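Local coordinates for prolyl 4-hydroxylase alpha subunit Fe(2+) 2OG dioxygenase domain-containing protein (Burkholderia ambifaria, PDB 3W20) that probably oxidises N-substituted L-amino acids as a non-haem, 2-oxoglutarate-dependent dioxygenase, and holds a zinc ion in its metal site, at residues A[157-162]-A[172-177]; A[196-201]-A[220-225]. All blocks are in the same frame, centred on the assembly; numbering follows the deposited sequence.

Contact 1: residues A[157-162]-A[172-177]; sequences DDVSYG and RSFPRQ. With ZN (zinc ion), chain C.
Val159 CG1 reaches the Phe174 ring obliquely, 4.1 Å from its CD2, while a water lies in the ring plane at its edge. CZ of the same ring sits toward the rim of one face of the Arg172 guanidinium, whose charge is paired with Glu266. The Tyr161 ring has Asp158 CB centred over one face.

Asp158 is the polar hub. Its chi1 of 177° sets CG anti to the backbone N; from there OD1 meets Ser160 and OD2 meets Ser173. Ser173 OG donates to Asp158 OD2 at 2.6 Å on the syn side, close to the carboxylate plane, and Lys243 forms a salt bridge to that oxygen. Asp158 OD1 accepts Ser160 N at 2.8 Å through its anti lone pair, an Asx turn, and receives Ser160 OG at 2.7 Å from well above the plane.

Gln177 reaches over with an extended side chain, crossing that of Val159 at about a right angle. Its OE1 takes the Val159 N-H on an in-plane lone pair at 2.9 Å. The water joins in, accepting from Phe174 N at 2.8 Å and lying 2.7 Å from Gln177 OE1, one of the acceptors that compete for its protons.

Immediately before this hub, Asp157 OD2 binds the zinc ion at 1.9 Å, with His155 and His246 completing the protein ligands: the two-histidine, one-carboxylate triad of this dioxygenase family, probably an iron site in the active enzyme. Several donors and Lys243 would keep Asp158 ionised, and its network ties the chain just after the metal ligand to the segment leading into strand 178-185.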
ATOM      1  N   ASP A 157      15.590  12.544   9.845  1.00 15.82           N
ATOM      2  CA  ASP A 157      14.489  11.662   9.649  1.00 17.09           C
ATOM      3  C   ASP A 157      13.339  12.035  10.577  1.00 14.86           C
ATOM      4  O   ASP A 157      13.495  12.102  11.808  1.00 14.68           O
ATOM      5  CB  ASP A 157      14.878  10.208   9.872  1.00 15.57           C
ATOM      6  CG  ASP A 157      16.233   9.784   9.191  1.00 18.83           C
ATOM      7  OD1 ASP A 157      16.237   9.414   8.031  1.00 18.44           O
ATOM      8  OD2 ASP A 157      17.258   9.659   9.876  1.00 22.15           O
ATOM      9  N   ASP A 158      12.188  12.312   9.978  1.00 13.80           N
ATOM     10  CA  ASP A 158      11.010  12.681  10.736  1.00 13.04           C
ATOM     11  C   ASP A 158       9.839  12.186   9.870  1.00 12.06           C
ATOM     12  O   ASP A 158       9.762  12.519   8.642  1.00 12.89           O
ATOM     13  CB  ASP A 158      10.947  14.232  10.868  1.00 13.79           C
ATOM     14  CG  ASP A 158       9.692  14.713  11.592  1.00 16.37           C
ATOM     15  OD1 ASP A 158       8.585  14.178  11.360  1.00 14.70           O
ATOM     16  OD2 ASP A 158       9.788  15.671  12.412  1.00 14.80           O
ATOM     17  N   VAL A 159       8.986  11.354  10.497  1.00 13.68           N
ATOM     18  CA  VAL A 159       7.926  10.613   9.828  1.00 14.59           C
ATOM     19  C   VAL A 159       6.964  11.596   9.090  1.00 14.76           C
ATOM     20  O   VAL A 159       6.335  11.214   8.085  1.00 13.16           O
ATOM     21  CB  VAL A 159       7.182   9.694  10.841  1.00 17.24           C
ATOM     22  CG1 VAL A 159       6.253  10.481  11.734  1.00 17.39           C
ATOM     23  CG2 VAL A 159       6.363   8.658  10.085  1.00 18.76           C
ATOM     24  N   SER A 160       6.892  12.815   9.588  1.00 13.24           N
ATOM     25  CA  SER A 160       6.079  13.846   8.939  1.00 13.08           C
ATOM     26  C   SER A 160       6.623  14.598   7.770  1.00 13.21           C
ATOM     27  O   SER A 160       5.837  15.340   7.084  1.00 12.99           O
ATOM     28  CB  SER A 160       5.539  14.825   9.987  1.00 14.60           C
ATOM     29  OG  SER A 160       6.530  15.719  10.435  1.00 15.52           O
ATOM     30  N   TYR A 161       7.893  14.398   7.476  1.00 13.18           N
ATOM     31  CA  TYR A 161       8.554  15.194   6.464  1.00 13.44           C
ATOM     32  C   TYR A 161       8.389  14.696   5.005  1.00 14.77           C
ATOM     33  O   TYR A 161       9.337  14.497   4.305  1.00 14.95           O
ATOM     34  CB  TYR A 161      10.025  15.385   6.807  1.00 12.99           C
ATOM     35  CG  TYR A 161      10.305  16.321   7.949  1.00 13.58           C
ATOM     36  CD1 TYR A 161       9.283  16.831   8.749  1.00 13.87           C
ATOM     37  CD2 TYR A 161      11.573  16.743   8.195  1.00 14.32           C
ATOM     38  CE1 TYR A 161       9.544  17.670   9.795  1.00 13.73           C
ATOM     39  CE2 TYR A 161      11.863  17.600   9.223  1.00 16.54           C
ATOM     40  CZ  TYR A 161      10.853  18.075  10.021  1.00 16.90           C
ATOM     41  OH  TYR A 161      11.198  18.911  11.015  1.00 17.92           O
ATOM     42  N   GLY A 162       7.159  14.554   4.577  1.00 14.10           N
ATOM     43  CA  GLY A 162       6.886  14.338   3.127  1.00 14.77           C
ATOM     44  C   GLY A 162       7.208  15.594   2.329  1.00 15.42           C
ATOM     45  O   GLY A 162       6.916  16.749   2.761  1.00 16.17           O
ATOM     46  N   ARG A 172       1.838  14.441  11.742  1.00 17.45           N
ATOM     47  CA  ARG A 172       2.291  14.641  13.105  1.00 16.37           C
ATOM     48  C   ARG A 172       3.769  14.300  13.266  1.00 16.67           C
ATOM     49  O   ARG A 172       4.230  13.230  12.821  1.00 16.27           O
ATOM     50  CB  ARG A 172       1.450  13.829  14.046  1.00 16.74           C
ATOM     51  CG  ARG A 172       1.930  13.926  15.508  1.00 18.76           C
ATOM     52  CD  ARG A 172       1.006  13.030  16.374  1.00 20.93           C
ATOM     53  NE  ARG A 172       1.409  13.174  17.767  1.00 22.97           N
ATOM     54  CZ  ARG A 172       0.976  12.441  18.775  1.00 24.12           C
ATOM     55  NH1 ARG A 172       0.148  11.400  18.568  1.00 26.10           N
ATOM     56  NH2 ARG A 172       1.471  12.663  19.986  1.00 22.54           N
ATOM     57  N   SER A 173       4.488  15.249  13.870  1.00 14.36           N
ATOM     58  CA  SER A 173       5.928  15.084  14.154  1.00 14.95           C
ATOM     59  C   SER A 173       6.101  14.601  15.563  1.00 14.58           C
ATOM     60  O   SER A 173       5.327  15.012  16.451  1.00 17.81           O
ATOM     61  CB  SER A 173       6.698  16.378  13.967  1.00 13.55           C
ATOM     62  OG  SER A 173       8.133  16.291  14.301  1.00 14.49           O
ATOM     63  N   PHE A 174       7.112  13.726  15.784  1.00 13.75           N
ATOM     64  CA  PHE A 174       7.426  13.194  17.103  1.00 14.84           C
ATOM     65  C   PHE A 174       8.794  13.706  17.460  1.00 14.52           C
ATOM     66  O   PHE A 174       9.798  13.327  16.804  1.00 12.82           O
ATOM     67  CB  PHE A 174       7.444  11.657  17.034  1.00 13.54           C
ATOM     68  CG  PHE A 174       6.035  11.063  16.864  1.00 16.95           C
ATOM     69  CD1 PHE A 174       5.351  10.562  17.971  1.00 16.62           C
ATOM     70  CD2 PHE A 174       5.364  11.149  15.647  1.00 17.20           C
ATOM     71  CE1 PHE A 174       4.056  10.018  17.832  1.00 17.04           C
ATOM     72  CE2 PHE A 174       4.032  10.711  15.532  1.00 18.69           C
ATOM     73  CZ  PHE A 174       3.386  10.132  16.640  1.00 15.82           C
ATOM     74  N   PRO A 175       8.896  14.653  18.428  1.00 14.72           N
ATOM     75  CA  PRO A 175      10.232  15.277  18.581  1.00 14.13           C
ATOM     76  C   PRO A 175      11.318  14.342  19.075  1.00 14.24           C
ATOM     77  O   PRO A 175      12.507  14.579  18.857  1.00 14.74           O
ATOM     78  CB  PRO A 175       9.982  16.395  19.652  1.00 16.47           C
ATOM     79  CG  PRO A 175       8.655  16.033  20.261  1.00 16.26           C
ATOM     80  CD  PRO A 175       7.851  15.243  19.309  1.00 14.60           C
ATOM     81  N   ARG A 176      10.943  13.211  19.692  1.00 13.24           N
ATOM     82  CA  ARG A 176      11.920  12.261  20.113  1.00 14.09           C
ATOM     83  C   ARG A 176      12.020  11.043  19.188  1.00 13.57           C
ATOM     84  O   ARG A 176      12.369   9.944  19.643  1.00 14.76           O
ATOM     85  CB  ARG A 176      11.726  11.815  21.584  1.00 14.45           C
ATOM     86  CG  ARG A 176      11.605  12.997  22.569  1.00 15.73           C
ATOM     87  CD  ARG A 176      12.807  13.974  22.474  1.00 16.20           C
ATOM     88  NE  ARG A 176      12.310  15.321  22.831  1.00 20.51           N
ATOM     89  CZ  ARG A 176      12.863  16.453  22.406  1.00 18.06           C
ATOM     90  NH1 ARG A 176      12.325  17.593  22.768  1.00 20.06           N
ATOM     91  NH2 ARG A 176      13.982  16.491  21.684  1.00 17.98           N
ATOM     92  N   GLN A 177      11.630  11.184  17.906  1.00 12.04           N
ATOM     93  CA  GLN A 177      11.738  10.014  16.988  1.00 12.31           C
ATOM     94  C   GLN A 177      13.198   9.514  17.076  1.00 12.25           C
ATOM     95  O   GLN A 177      14.132  10.339  17.008  1.00 12.66           O
ATOM     96  CB  GLN A 177      11.448  10.465  15.569  1.00 11.10           C
ATOM     97  CG  GLN A 177      11.661   9.323  14.505  1.00 12.09           C
ATOM     98  CD  GLN A 177      11.172   9.729  13.119  1.00 11.70           C
ATOM     99  OE1 GLN A 177      10.115  10.331  12.982  1.00 12.65           O
ATOM    100  NE2 GLN A 177      11.877   9.231  12.087  1.00 11.98           N
TER
HETATM  101 ZN    ZN C 301      19.007   9.221   9.188  0.50 18.19          ZN
HETATM  102  O   HOH W   1       8.580  12.480  13.718  1.00 20.14           O

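Contact 2: residues A[196-201]-A[220-225]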
ATOM      1  N   TRP A 196      24.653  16.977  14.067  1.00 13.21           N
ATOM      2  CA  TRP A 196      24.677  18.320  14.532  1.00 14.65           C
ATOM      3  C   TRP A 196      23.503  18.737  15.413  1.00 15.83           C
ATOM      4  O   TRP A 196      22.398  18.169  15.332  1.00 13.89           O
ATOM      5  CB  TRP A 196      24.643  19.252  13.338  1.00 15.84           C
ATOM      6  CG  TRP A 196      25.867  19.177  12.414  1.00 19.32           C
ATOM      7  CD1 TRP A 196      26.996  20.015  12.412  1.00 21.19           C
ATOM      8  CD2 TRP A 196      26.090  18.244  11.308  1.00 19.26           C
ATOM      9  NE1 TRP A 196      27.863  19.658  11.399  1.00 21.70           N
ATOM     10  CE2 TRP A 196      27.380  18.636  10.690  1.00 20.93           C
ATOM     11  CE3 TRP A 196      25.350  17.269  10.714  1.00 21.07           C
ATOM     12  CZ2 TRP A 196      27.903  17.942   9.602  1.00 21.78           C
ATOM     13  CZ3 TRP A 196      25.891  16.563   9.625  1.00 24.38           C
ATOM     14  CH2 TRP A 196      27.119  16.935   9.056  1.00 22.75           C
ATOM     15  N   ASP A 197      23.751  19.760  16.254  1.00 17.20           N
ATOM     16  CA  ASP A 197      22.702  20.392  17.059  1.00 17.04           C
ATOM     17  C   ASP A 197      21.901  21.379  16.226  1.00 16.78           C
ATOM     18  O   ASP A 197      21.949  22.654  16.350  1.00 16.84           O
ATOM     19  CB  ASP A 197      23.351  20.958  18.341  1.00 20.07           C
ATOM     20  CG  ASP A 197      22.396  21.751  19.169  1.00 24.52           C
ATOM     21  OD1 ASP A 197      21.200  21.420  19.163  1.00 22.55           O
ATOM     22  OD2 ASP A 197      22.859  22.762  19.746  1.00 28.22           O
ATOM     23  N   ASN A 198      21.192  20.796  15.261  1.00 17.32           N
ATOM     24  CA  ASN A 198      20.420  21.556  14.268  1.00 18.16           C
ATOM     25  C   ASN A 198      19.239  20.686  13.847  1.00 17.86           C
ATOM     26  O   ASN A 198      19.443  19.547  13.519  1.00 16.86           O
ATOM     27  CB  ASN A 198      21.279  21.893  13.046  1.00 19.72           C
ATOM     28  CG  ASN A 198      20.515  22.668  11.993  1.00 21.04           C
ATOM     29  OD1 ASN A 198      19.663  22.115  11.279  1.00 21.67           O
ATOM     30  ND2 ASN A 198      20.799  23.994  11.899  1.00 24.61           N
ATOM     31  N   ARG A 199      18.024  21.219  13.963  1.00 15.00           N
ATOM     32  CA  ARG A 199      16.803  20.413  13.569  1.00 15.51           C
ATOM     33  C   ARG A 199      15.966  21.090  12.548  1.00 15.83           C
ATOM     34  O   ARG A 199      15.124  21.965  12.860  1.00 18.85           O
ATOM     35  CB  ARG A 199      15.944  20.124  14.842  1.00 15.78           C
ATOM     36  CG  ARG A 199      16.586  19.382  15.960  1.00 19.46           C
ATOM     37  CD  ARG A 199      15.457  19.189  17.080  1.00 20.94           C
ATOM     38  NE  ARG A 199      15.882  17.990  17.633  1.00 23.72           N
ATOM     39  CZ  ARG A 199      15.155  17.041  18.157  1.00 17.91           C
ATOM     40  NH1 ARG A 199      13.832  17.083  18.338  1.00 16.92           N
ATOM     41  NH2 ARG A 199      15.849  16.056  18.526  1.00 15.66           N
ATOM     42  N   PRO A 200      16.223  20.812  11.286  1.00 18.12           N
ATOM     43  CA  PRO A 200      15.470  21.445  10.206  1.00 19.37           C
ATOM     44  C   PRO A 200      13.958  21.252  10.418  1.00 20.11           C
ATOM     45  O   PRO A 200      13.546  20.198  10.896  1.00 17.02           O
ATOM     46  CB  PRO A 200      15.927  20.665   8.965  1.00 17.92           C
ATOM     47  CG  PRO A 200      17.232  20.101   9.341  1.00 18.44           C
ATOM     48  CD  PRO A 200      17.173  19.793  10.810  1.00 18.47           C
ATOM     49  N   GLU A 201      13.163  22.295  10.150  1.00 19.00           N
ATOM     50  CA  GLU A 201      11.741  22.253  10.449  1.00 19.45           C
ATOM     51  C   GLU A 201      10.857  21.507   9.428  1.00 19.24           C
ATOM     52  O   GLU A 201       9.706  21.224   9.724  1.00 20.12           O
ATOM     53  CB  GLU A 201      11.194  23.672  10.688  1.00 23.18           C
ATOM     54  CG  GLU A 201      11.787  24.369  11.921  1.00 28.20           C
ATOM     55  CD  GLU A 201      11.594  25.901  11.859  1.00 39.08           C
ATOM     56  OE1 GLU A 201      11.115  26.407  10.813  1.00 47.33           O
ATOM     57  OE2 GLU A 201      11.924  26.607  12.833  1.00 40.16           O
ATOM     58  N   ALA A 220      26.158  27.013   5.591  1.00 50.64           N
ATOM     59  CA  ALA A 220      26.514  28.122   6.497  1.00 48.93           C
ATOM     60  C   ALA A 220      25.907  28.077   7.920  1.00 47.74           C
ATOM     61  O   ALA A 220      26.592  28.462   8.879  1.00 47.65           O
ATOM     62  CB  ALA A 220      26.258  29.475   5.823  1.00 46.05           C
ATOM     63  N   ALA A 221      24.653  27.614   8.062  1.00 39.22           N
ATOM     64  CA  ALA A 221      23.986  27.512   9.386  1.00 44.38           C
ATOM     65  C   ALA A 221      24.660  26.542  10.396  1.00 41.03           C
ATOM     66  O   ALA A 221      24.496  26.686  11.613  1.00 49.83           O
ATOM     67  CB  ALA A 221      22.502  27.173   9.235  1.00 40.00           C
ATOM     68  N   LEU A 222      25.416  25.594   9.852  1.00 36.88           N
ATOM     69  CA  LEU A 222      26.102  24.536  10.601  1.00 37.17           C
ATOM     70  C   LEU A 222      27.394  25.030  11.279  1.00 42.91           C
ATOM     71  O   LEU A 222      27.753  24.552  12.355  1.00 40.70           O
ATOM     72  CB  LEU A 222      26.400  23.339   9.690  1.00 31.12           C
ATOM     73  CG  LEU A 222      25.162  22.513   9.225  1.00 34.06           C
ATOM     74  CD1 LEU A 222      25.561  21.331   8.370  1.00 30.20           C
ATOM     75  CD2 LEU A 222      24.253  22.080  10.397  1.00 31.35           C
ATOM     76  N   GLU A 223      28.092  25.994  10.678  1.00 47.24           N
ATOM     77  CA  GLU A 223      29.328  26.455  11.323  1.00 47.79           C
ATOM     78  C   GLU A 223      29.053  26.996  12.725  1.00 45.47           C
ATOM     79  O   GLU A 223      29.967  27.164  13.503  1.00 48.08           O
ATOM     80  CB  GLU A 223      30.072  27.479  10.460  1.00 58.33           C
ATOM     81  CG  GLU A 223      29.502  28.887  10.510  1.00 57.86           C
ATOM     82  CD  GLU A 223      29.968  29.731   9.328  1.00 61.74           C
ATOM     83  OE1 GLU A 223      30.300  30.908   9.544  1.00 65.68           O
ATOM     84  OE2 GLU A 223      30.007  29.229   8.177  1.00 61.21           O
ATOM     85  N   ARG A 224      27.787  27.245  13.050  1.00 48.91           N
ATOM     86  CA  ARG A 224      27.403  27.646  14.414  1.00 50.73           C
ATOM     87  C   ARG A 224      26.942  26.448  15.303  1.00 46.27           C
ATOM     88  O   ARG A 224      26.767  26.602  16.512  1.00 48.79           O
ATOM     89  CB  ARG A 224      26.327  28.758  14.348  1.00 60.99           C
ATOM     90  CG  ARG A 224      26.653  29.873  13.337  1.00 69.35           C
ATOM     91  CD  ARG A 224      25.799  31.140  13.462  1.00 66.77           C
ATOM     92  NE  ARG A 224      24.385  30.975  13.089  1.00 70.45           N
ATOM     93  CZ  ARG A 224      23.862  31.142  11.865  1.00 69.27           C
ATOM     94  NH1 ARG A 224      24.620  31.475  10.824  1.00 69.95           N
ATOM     95  NH2 ARG A 224      22.562  30.966  11.674  1.00 62.97           N
ATOM     96  N   ALA A 225      26.795  25.249  14.723  1.00 35.02           N
ATOM     97  CA  ALA A 225      26.155  24.152  15.480  1.00 29.05           C
ATOM     98  C   ALA A 225      27.185  23.186  16.089  1.00 23.51           C
ATOM     99  O   ALA A 225      28.069  22.696  15.383  1.00 22.11           O
ATOM    100  CB  ALA A 225      25.174  23.395  14.599  1.00 29.20           C
TER
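Leu222 lays both its methyl groups against one face of the Trp196 indole, a compact example of aliphatic-on-aromatic packing. CD2 stands 4.1 Å from the centroid of the five-membered ring, 21° off the normal, a CH-pi contact. CD1 lies over the middle of the indole as a whole, 4.0 Å from Trp196 CE2. The leucine side chain crosses the tryptophan at about a right angle.

The methyl CD2 serves a second partner, for Asn198 CB approaches it to 4.0 Å, again with the side chains crossed. Ala225 closes the other end: its CB comes within 3.7 Å of Asp197 O, and its carbonyl O lies at the indole edge near the ring plane, 4.1 Å from Trp196 CD1. The segments meet entirely by such packing, without hydrogen bonds between them.

Beyond this centre the fit slackens. Ala221 CB touches Asn198 ND2 at a loose 4.5 Å, and the Asp197 side chain makes no close contact with 220-225. Glu223, on the solvent-exposed outer side of the turn, directs its CB away. The CB atoms of Leu222 and Ala225, by contrast, both point toward 196-201.

In the fold, the contact brings together the end of strand 193-196 and the approach to strand 227-230, its antiparallel neighbour; backbone bonding of Asp197 with Ala226 continues that pairing. Leu245, just ahead of strand 246-248, packs on both Trp196 and Leu222, while Pro200 leads into helix 203-216, resting on its Leu206 and Met209.

Overall arrangement
Contacts 1 and 2 follow one another along the chain, their centres about 17 Å apart, yet they touch directly. Tyr161 OH probably hydrogen-bonds Pro200 O at 2.7 Å, and Pro175 O probably accepts from Arg199 NH1 at 2.9 Å. Gln241 OE1 links them again, accepting from both Arg176 and Arg199. Contact 1 supplies a zinc ligand itself; contact 2 stands farther out, the Trp196 side chain about 10 Å from the zinc but about 5 Å from that of His246. The pair illustrates how a metal site in a double-stranded beta-helix dioxygenase is flanked by loops, a polar network beside the metal and apolar packing at the surface.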